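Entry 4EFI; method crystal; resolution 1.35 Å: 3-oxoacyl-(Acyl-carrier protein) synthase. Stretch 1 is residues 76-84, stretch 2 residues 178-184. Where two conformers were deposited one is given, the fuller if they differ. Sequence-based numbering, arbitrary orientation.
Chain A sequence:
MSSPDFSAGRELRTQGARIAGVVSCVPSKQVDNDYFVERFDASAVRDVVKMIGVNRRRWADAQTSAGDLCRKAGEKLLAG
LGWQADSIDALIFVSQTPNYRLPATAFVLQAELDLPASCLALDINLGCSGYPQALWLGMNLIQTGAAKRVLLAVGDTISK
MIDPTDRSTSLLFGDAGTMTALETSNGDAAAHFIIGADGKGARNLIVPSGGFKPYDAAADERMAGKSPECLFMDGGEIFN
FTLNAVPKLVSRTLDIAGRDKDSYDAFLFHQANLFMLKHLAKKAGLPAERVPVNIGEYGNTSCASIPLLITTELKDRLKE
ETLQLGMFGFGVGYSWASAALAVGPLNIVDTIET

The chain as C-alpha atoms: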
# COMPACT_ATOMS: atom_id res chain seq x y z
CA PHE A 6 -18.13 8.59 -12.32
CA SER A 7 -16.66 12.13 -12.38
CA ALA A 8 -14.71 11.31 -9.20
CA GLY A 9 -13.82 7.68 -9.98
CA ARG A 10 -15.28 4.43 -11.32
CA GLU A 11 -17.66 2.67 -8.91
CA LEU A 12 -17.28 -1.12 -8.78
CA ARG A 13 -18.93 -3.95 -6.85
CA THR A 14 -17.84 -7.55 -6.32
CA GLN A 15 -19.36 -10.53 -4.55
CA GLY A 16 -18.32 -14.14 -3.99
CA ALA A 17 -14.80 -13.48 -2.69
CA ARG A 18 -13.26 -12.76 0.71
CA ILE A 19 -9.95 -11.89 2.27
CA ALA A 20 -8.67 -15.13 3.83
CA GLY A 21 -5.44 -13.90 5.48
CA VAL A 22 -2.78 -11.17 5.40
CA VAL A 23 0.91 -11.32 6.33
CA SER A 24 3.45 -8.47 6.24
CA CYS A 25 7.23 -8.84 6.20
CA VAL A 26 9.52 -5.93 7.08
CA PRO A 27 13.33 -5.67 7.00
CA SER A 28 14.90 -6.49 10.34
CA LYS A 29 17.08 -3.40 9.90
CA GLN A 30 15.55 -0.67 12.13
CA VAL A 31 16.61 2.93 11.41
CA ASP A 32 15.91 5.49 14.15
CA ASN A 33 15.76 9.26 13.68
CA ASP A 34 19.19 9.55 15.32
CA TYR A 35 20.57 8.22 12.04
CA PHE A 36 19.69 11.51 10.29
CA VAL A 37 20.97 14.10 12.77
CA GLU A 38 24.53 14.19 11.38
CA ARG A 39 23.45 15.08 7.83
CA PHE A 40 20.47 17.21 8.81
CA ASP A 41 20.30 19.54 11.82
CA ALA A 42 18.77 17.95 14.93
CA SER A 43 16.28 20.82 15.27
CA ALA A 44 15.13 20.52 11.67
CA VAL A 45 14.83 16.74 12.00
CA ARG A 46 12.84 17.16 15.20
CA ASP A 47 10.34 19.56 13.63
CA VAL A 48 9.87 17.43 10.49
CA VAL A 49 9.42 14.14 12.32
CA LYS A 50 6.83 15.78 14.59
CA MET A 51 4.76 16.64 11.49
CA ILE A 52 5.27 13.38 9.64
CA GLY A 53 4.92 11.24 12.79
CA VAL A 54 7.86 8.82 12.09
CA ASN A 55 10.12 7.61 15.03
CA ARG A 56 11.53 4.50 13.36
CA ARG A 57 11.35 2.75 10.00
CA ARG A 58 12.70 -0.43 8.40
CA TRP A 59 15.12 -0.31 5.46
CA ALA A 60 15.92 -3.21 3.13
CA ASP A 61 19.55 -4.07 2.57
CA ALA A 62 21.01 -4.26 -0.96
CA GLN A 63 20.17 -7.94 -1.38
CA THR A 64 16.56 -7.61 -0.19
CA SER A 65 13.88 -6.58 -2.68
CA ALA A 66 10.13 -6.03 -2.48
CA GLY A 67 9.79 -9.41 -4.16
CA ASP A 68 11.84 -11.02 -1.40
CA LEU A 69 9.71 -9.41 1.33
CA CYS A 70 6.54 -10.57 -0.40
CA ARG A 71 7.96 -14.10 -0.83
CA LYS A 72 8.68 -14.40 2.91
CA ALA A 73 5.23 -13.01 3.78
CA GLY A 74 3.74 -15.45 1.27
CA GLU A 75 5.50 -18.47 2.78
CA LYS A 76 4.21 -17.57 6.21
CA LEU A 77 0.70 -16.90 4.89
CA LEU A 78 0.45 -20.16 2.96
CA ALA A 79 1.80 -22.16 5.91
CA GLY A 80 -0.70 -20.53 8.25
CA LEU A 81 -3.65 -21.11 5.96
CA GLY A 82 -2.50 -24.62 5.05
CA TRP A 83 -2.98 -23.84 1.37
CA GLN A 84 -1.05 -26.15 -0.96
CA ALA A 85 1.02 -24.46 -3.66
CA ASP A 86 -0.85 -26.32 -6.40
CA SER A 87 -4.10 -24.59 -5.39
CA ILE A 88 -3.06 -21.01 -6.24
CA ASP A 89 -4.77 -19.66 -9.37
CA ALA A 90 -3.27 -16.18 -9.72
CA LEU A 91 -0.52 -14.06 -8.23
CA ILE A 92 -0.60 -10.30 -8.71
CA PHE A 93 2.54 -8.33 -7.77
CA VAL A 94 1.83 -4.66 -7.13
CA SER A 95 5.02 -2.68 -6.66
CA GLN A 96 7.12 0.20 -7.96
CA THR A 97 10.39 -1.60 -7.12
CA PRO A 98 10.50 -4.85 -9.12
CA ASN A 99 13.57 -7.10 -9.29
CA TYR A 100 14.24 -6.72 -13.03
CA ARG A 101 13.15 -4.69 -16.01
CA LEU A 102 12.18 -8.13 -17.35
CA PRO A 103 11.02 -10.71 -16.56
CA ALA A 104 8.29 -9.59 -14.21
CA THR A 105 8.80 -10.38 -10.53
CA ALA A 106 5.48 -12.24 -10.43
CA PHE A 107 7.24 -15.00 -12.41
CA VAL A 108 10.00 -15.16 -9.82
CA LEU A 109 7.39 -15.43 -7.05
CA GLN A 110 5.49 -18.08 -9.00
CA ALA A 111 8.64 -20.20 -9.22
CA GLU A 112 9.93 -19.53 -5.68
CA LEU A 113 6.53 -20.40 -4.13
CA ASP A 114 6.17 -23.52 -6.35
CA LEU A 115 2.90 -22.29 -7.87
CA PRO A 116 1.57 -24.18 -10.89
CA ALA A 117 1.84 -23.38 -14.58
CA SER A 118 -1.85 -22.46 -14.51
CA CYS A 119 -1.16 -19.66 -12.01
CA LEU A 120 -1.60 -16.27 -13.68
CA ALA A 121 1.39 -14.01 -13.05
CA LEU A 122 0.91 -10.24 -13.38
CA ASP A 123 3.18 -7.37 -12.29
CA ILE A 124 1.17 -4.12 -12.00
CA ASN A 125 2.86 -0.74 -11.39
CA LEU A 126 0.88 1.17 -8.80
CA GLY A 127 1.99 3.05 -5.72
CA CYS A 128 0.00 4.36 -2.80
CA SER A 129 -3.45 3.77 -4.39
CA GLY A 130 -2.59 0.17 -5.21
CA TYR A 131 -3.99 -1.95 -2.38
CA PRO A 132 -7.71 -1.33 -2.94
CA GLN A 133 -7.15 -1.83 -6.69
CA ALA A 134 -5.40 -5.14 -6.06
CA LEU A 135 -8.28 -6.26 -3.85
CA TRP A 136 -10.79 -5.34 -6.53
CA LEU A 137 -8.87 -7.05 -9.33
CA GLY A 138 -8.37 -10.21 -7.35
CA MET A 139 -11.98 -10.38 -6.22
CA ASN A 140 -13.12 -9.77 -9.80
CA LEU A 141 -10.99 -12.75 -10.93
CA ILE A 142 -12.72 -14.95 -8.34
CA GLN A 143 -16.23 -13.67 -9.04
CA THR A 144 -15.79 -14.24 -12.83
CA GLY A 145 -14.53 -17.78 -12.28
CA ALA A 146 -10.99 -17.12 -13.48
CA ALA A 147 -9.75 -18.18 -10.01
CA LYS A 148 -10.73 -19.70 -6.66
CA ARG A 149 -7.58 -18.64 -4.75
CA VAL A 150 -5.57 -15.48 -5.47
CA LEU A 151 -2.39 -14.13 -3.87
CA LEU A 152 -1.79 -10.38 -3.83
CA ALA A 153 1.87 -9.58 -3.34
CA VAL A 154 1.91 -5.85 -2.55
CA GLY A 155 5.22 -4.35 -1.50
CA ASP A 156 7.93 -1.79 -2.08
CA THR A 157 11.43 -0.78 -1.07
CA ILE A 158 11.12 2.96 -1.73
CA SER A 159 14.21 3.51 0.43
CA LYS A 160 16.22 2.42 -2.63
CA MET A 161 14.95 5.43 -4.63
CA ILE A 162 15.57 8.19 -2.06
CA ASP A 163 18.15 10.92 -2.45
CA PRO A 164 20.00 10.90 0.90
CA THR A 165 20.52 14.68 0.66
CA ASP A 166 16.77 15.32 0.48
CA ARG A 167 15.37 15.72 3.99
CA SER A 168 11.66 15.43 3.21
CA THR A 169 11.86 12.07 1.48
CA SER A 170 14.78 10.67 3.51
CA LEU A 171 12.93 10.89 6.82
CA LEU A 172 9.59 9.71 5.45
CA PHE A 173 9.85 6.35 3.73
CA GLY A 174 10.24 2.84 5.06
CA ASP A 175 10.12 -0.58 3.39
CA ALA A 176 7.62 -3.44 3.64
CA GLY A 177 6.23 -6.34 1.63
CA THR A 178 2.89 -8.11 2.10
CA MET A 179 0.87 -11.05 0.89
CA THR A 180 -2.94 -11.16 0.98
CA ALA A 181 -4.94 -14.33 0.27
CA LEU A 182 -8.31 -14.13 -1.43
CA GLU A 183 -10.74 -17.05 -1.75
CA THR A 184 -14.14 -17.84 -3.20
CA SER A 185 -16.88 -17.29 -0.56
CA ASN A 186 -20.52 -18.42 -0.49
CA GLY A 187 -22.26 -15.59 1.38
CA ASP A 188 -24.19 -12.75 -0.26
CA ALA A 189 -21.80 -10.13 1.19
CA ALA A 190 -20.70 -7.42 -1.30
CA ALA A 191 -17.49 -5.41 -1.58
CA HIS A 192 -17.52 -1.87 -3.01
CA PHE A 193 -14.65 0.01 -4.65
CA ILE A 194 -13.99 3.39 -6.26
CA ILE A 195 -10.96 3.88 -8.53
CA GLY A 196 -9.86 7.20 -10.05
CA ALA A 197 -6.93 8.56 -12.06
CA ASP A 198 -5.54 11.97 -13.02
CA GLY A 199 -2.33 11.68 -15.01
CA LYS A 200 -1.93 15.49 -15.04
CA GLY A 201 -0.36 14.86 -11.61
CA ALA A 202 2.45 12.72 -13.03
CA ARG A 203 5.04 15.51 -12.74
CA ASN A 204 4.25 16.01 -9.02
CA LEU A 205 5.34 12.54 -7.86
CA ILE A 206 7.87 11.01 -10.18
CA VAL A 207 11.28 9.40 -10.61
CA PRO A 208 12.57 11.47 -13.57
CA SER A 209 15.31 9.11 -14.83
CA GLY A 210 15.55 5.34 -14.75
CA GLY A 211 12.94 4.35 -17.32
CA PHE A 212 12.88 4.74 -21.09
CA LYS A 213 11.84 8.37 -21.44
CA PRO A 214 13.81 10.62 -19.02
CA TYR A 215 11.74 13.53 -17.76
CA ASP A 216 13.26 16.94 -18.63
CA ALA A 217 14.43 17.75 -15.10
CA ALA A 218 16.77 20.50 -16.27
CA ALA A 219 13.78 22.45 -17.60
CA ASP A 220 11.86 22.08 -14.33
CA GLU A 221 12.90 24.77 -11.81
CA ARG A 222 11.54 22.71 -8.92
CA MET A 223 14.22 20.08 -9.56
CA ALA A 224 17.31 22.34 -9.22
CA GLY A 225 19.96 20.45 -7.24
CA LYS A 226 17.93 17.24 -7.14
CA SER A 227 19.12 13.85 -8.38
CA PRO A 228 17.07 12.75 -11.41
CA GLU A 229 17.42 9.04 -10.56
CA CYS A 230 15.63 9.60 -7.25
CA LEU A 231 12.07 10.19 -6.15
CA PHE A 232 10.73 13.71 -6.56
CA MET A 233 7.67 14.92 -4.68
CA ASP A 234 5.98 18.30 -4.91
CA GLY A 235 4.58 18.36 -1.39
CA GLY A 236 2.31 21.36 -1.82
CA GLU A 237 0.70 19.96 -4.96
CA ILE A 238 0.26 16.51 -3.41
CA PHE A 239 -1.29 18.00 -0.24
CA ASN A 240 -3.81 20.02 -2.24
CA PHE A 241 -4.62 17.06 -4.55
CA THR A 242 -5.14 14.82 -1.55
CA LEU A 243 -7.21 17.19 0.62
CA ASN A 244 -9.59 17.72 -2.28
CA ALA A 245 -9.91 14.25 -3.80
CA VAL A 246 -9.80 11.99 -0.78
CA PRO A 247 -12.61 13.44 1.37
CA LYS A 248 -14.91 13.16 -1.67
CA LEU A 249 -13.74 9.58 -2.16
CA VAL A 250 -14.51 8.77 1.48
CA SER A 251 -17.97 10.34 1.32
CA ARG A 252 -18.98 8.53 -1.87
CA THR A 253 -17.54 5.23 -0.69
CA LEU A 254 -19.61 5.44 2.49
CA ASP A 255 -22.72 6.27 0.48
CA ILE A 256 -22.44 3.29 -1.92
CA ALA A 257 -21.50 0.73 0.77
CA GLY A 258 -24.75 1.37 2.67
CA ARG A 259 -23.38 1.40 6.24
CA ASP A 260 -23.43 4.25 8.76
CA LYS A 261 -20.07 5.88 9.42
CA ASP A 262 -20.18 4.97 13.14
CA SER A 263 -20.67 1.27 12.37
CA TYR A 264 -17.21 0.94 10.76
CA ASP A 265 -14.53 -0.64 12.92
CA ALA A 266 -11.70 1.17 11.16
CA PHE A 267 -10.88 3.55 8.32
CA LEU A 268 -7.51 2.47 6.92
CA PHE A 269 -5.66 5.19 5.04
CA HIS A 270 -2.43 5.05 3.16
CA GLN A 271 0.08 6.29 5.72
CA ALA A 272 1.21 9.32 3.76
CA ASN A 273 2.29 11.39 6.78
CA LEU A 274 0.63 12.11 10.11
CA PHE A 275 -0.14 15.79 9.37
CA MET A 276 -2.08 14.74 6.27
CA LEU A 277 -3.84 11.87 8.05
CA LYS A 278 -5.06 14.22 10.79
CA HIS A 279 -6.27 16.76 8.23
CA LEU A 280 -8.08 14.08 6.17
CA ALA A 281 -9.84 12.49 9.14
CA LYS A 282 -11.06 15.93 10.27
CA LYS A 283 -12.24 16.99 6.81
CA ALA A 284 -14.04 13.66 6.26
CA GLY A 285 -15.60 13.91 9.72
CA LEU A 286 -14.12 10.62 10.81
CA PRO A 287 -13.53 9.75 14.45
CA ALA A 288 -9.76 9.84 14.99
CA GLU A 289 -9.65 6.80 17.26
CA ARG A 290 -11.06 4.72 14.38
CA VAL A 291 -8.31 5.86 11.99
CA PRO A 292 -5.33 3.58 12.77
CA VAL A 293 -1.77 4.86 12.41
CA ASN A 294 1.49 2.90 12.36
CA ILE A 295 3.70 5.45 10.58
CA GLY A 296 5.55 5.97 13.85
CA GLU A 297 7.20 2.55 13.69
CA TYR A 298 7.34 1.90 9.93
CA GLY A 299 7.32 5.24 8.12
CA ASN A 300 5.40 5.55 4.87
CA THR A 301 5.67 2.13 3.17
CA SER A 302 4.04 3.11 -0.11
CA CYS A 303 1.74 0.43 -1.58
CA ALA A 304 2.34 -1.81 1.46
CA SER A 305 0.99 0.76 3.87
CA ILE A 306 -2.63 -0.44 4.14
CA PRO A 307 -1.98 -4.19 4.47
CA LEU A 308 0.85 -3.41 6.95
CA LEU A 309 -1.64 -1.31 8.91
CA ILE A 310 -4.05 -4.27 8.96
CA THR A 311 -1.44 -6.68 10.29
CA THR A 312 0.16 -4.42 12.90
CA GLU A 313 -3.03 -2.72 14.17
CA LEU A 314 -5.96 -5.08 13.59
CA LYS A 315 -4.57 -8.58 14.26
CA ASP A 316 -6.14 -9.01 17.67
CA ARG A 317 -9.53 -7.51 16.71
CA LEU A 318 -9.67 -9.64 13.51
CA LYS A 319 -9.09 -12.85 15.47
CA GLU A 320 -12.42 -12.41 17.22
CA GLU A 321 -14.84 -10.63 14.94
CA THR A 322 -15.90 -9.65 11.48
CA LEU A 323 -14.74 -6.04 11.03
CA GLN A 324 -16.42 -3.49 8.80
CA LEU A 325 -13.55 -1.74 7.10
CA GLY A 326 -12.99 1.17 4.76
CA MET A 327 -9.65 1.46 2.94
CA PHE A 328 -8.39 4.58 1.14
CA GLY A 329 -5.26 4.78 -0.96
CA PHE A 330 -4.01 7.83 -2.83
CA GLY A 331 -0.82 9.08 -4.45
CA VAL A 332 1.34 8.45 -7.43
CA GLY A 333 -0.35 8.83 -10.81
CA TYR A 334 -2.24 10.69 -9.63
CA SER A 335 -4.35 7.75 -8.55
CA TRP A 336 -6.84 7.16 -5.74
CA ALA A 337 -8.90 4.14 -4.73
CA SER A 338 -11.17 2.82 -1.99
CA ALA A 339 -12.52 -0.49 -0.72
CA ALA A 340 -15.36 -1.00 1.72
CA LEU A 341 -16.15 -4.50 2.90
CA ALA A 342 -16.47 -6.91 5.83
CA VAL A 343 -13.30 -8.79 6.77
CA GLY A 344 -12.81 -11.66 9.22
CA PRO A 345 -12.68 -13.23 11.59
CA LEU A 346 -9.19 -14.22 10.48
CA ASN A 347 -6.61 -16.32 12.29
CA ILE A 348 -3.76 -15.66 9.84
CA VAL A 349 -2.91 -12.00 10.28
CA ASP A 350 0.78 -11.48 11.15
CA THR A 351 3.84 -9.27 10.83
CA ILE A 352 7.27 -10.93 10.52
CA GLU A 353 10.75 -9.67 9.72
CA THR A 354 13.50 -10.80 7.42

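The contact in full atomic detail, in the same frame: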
# COMPACT_ATOMS: atom_id res chain seq x y z
N LYS A 76 4.85 -17.55 4.91
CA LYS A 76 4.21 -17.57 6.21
C LYS A 76 2.69 -17.65 6.08
O LYS A 76 2.03 -18.38 6.81
CB LYS A 76 4.64 -16.32 7.01
CG LYS A 76 4.03 -16.17 8.38
CD LYS A 76 4.58 -17.19 9.35
CE LYS A 76 4.10 -16.90 10.75
NZ LYS A 76 4.83 -17.74 11.75
N LEU A 77 2.14 -16.90 5.13
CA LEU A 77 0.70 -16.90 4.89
C LEU A 77 0.19 -18.28 4.45
O LEU A 77 -0.79 -18.80 4.99
CB LEU A 77 0.38 -15.87 3.82
CG LEU A 77 -1.06 -15.79 3.31
CD1 LEU A 77 -2.03 -15.29 4.37
CD2 LEU A 77 -1.13 -14.88 2.07
N LEU A 78 0.86 -18.86 3.46
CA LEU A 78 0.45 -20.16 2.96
C LEU A 78 0.56 -21.23 4.04
O LEU A 78 -0.30 -22.12 4.15
CB LEU A 78 1.27 -20.58 1.73
CG LEU A 78 1.02 -19.74 0.48
CD1 LEU A 78 2.06 -20.02 -0.57
CD2 LEU A 78 -0.39 -19.94 -0.08
N ALA A 79 1.64 -21.19 4.83
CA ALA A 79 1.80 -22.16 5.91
C ALA A 79 0.70 -22.00 6.93
O ALA A 79 0.17 -22.98 7.43
CB ALA A 79 3.15 -21.98 6.57
N GLY A 80 0.37 -20.77 7.30
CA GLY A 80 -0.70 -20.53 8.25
C GLY A 80 -2.05 -21.00 7.78
O GLY A 80 -2.82 -21.58 8.54
N LEU A 81 -2.38 -20.70 6.54
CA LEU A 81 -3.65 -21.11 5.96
C LEU A 81 -3.71 -22.60 5.68
O LEU A 81 -4.80 -23.16 5.60
CB LEU A 81 -3.91 -20.37 4.65
CG LEU A 81 -4.23 -18.89 4.84
CD1 LEU A 81 -4.26 -18.18 3.49
CD2 LEU A 81 -5.54 -18.68 5.57
N GLY A 82 -2.55 -23.23 5.48
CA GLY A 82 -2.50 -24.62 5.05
C GLY A 82 -2.90 -24.79 3.60
O GLY A 82 -3.36 -25.87 3.21
N TRP A 83 -2.69 -23.76 2.79
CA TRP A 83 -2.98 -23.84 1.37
C TRP A 83 -1.81 -24.49 0.64
O TRP A 83 -0.67 -24.02 0.74
CB TRP A 83 -3.20 -22.44 0.81
CG TRP A 83 -4.53 -21.84 1.12
CD1 TRP A 83 -5.48 -22.32 1.95
CD2 TRP A 83 -5.06 -20.62 0.57
NE1 TRP A 83 -6.58 -21.50 1.96
CE2 TRP A 83 -6.33 -20.44 1.11
CE3 TRP A 83 -4.56 -19.68 -0.33
CZ2 TRP A 83 -7.14 -19.34 0.78
CZ3 TRP A 83 -5.38 -18.59 -0.67
CH2 TRP A 83 -6.65 -18.44 -0.12
N GLN A 84 -2.09 -25.51 -0.16
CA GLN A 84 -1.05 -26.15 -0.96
C GLN A 84 -0.70 -25.28 -2.15
O GLN A 84 -1.56 -24.62 -2.73
CB GLN A 84 -1.50 -27.53 -1.42
CG GLN A 84 -1.96 -28.46 -0.29
CD GLN A 84 -0.93 -28.54 0.79
OE1 GLN A 84 0.24 -28.84 0.53
NE2 GLN A 84 -1.34 -28.26 2.02
N THR A 178 4.05 -7.43 1.53
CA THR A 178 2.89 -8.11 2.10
C THR A 178 2.32 -9.11 1.13
O THR A 178 2.51 -9.02 -0.09
CB THR A 178 1.78 -7.11 2.49
OG1 THR A 178 1.14 -6.59 1.31
CG2 THR A 178 2.33 -5.96 3.31
N MET A 179 1.64 -10.11 1.68
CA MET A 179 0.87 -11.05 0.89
C MET A 179 -0.52 -11.17 1.48
O MET A 179 -0.65 -11.41 2.67
CB MET A 179 1.57 -12.43 0.82
CG MET A 179 0.99 -13.33 -0.28
SD MET A 179 1.52 -12.82 -1.94
CE MET A 179 3.11 -13.63 -2.03
N THR A 180 -1.53 -11.02 0.63
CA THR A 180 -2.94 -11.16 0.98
C THR A 180 -3.53 -12.32 0.20
O THR A 180 -3.30 -12.44 -1.01
CB THR A 180 -3.72 -9.87 0.62
OG1 THR A 180 -3.21 -8.77 1.39
CG2 THR A 180 -5.23 -10.01 0.93
N ALA A 181 -4.26 -13.18 0.89
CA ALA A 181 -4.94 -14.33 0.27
C ALA A 181 -6.39 -13.97 0.07
O ALA A 181 -7.04 -13.48 0.99
CB ALA A 181 -4.86 -15.55 1.19
N LEU A 182 -6.90 -14.26 -1.12
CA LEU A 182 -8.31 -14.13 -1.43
C LEU A 182 -8.86 -15.49 -1.82
O LEU A 182 -8.18 -16.26 -2.48
CB LEU A 182 -8.54 -13.19 -2.62
CG LEU A 182 -7.95 -11.80 -2.54
CD1 LEU A 182 -8.29 -11.08 -3.84
CD2 LEU A 182 -8.47 -11.02 -1.34
N GLU A 183 -10.10 -15.77 -1.43
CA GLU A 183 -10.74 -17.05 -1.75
C GLU A 183 -12.22 -16.87 -2.08
O GLU A 183 -12.89 -15.99 -1.56
CB GLU A 183 -10.60 -18.05 -0.59
CG GLU A 183 -10.97 -19.50 -0.97
CD GLU A 183 -10.64 -20.53 0.09
OE1 GLU A 183 -10.76 -20.22 1.29
OE2 GLU A 183 -10.29 -21.67 -0.30
N THR A 184 -12.72 -17.73 -2.96
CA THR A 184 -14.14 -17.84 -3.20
C THR A 184 -14.88 -17.99 -1.86
O THR A 184 -14.43 -18.68 -0.94
CB THR A 184 -14.39 -19.02 -4.21
OG1 THR A 184 -15.79 -19.18 -4.46
CG2 THR A 184 -13.81 -20.31 -3.70
O HOH W 1 -9.22 -21.77 3.06

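The end of a helix (residues 76-81) and the turn that follows it pack against the strand 178-184, burying 295 Å² in total, most of it from Trp83 (74 Å²), Leu77 (71 Å²) and Ala181 (64 Å²). No direct hydrogen bond joins the two stretches; apolar packing and one bridging water hold them together.

The apolar contact centres on Ala181, whose CB points toward the helix and meets three side chains. Leu81 CD1 lies 3.5 Å from Ala181 CB, Trp83 CZ3 lies 3.6 Å from the same CB, and Leu77 CD2 approaches it at 3.9 Å. The short methyl side chain of Ala181 thus lets two leucines and an indole converge on one point of the strand. Leu77, one helical turn before Leu81, presents the same side of the helix; its chi1 t, chi2 p rotamer also brings CD2 to 3.5 Å from Met179 CG. Met179 starts toward the helix, but the end of its side chain leads away, so its contact is made through the methylenes CB and CG. The apolar Leu77, Met179 and Ala181 are buried.

Trp83 extends the contact along the strand beyond the helix. The chain leaves helical geometry at Gly82, where positive phi (73°) favours glycine, and Trp83 N makes a backbone hydrogen bond back to Leu78 O (3.2 Å), closing the turn. With chi1 m, the indole reaches toward the strand: its edge meets the backbone of Leu182, with Trp83 CH2 3.6 Å from Leu182 O.

The polar link joins two partly exposed residues. Water 1 accepts a hydrogen bond from Trp83 NE1 (2.9 Å) and donates one to Glu183 OE1 (2.8 Å). The extended Glu183 side chain, t at chi1 and chi2, carries its carboxylate beside the indole, with OE1 3.8 Å from Trp83 CZ2, while OE2 is hydrogen-bonded elsewhere in the structure.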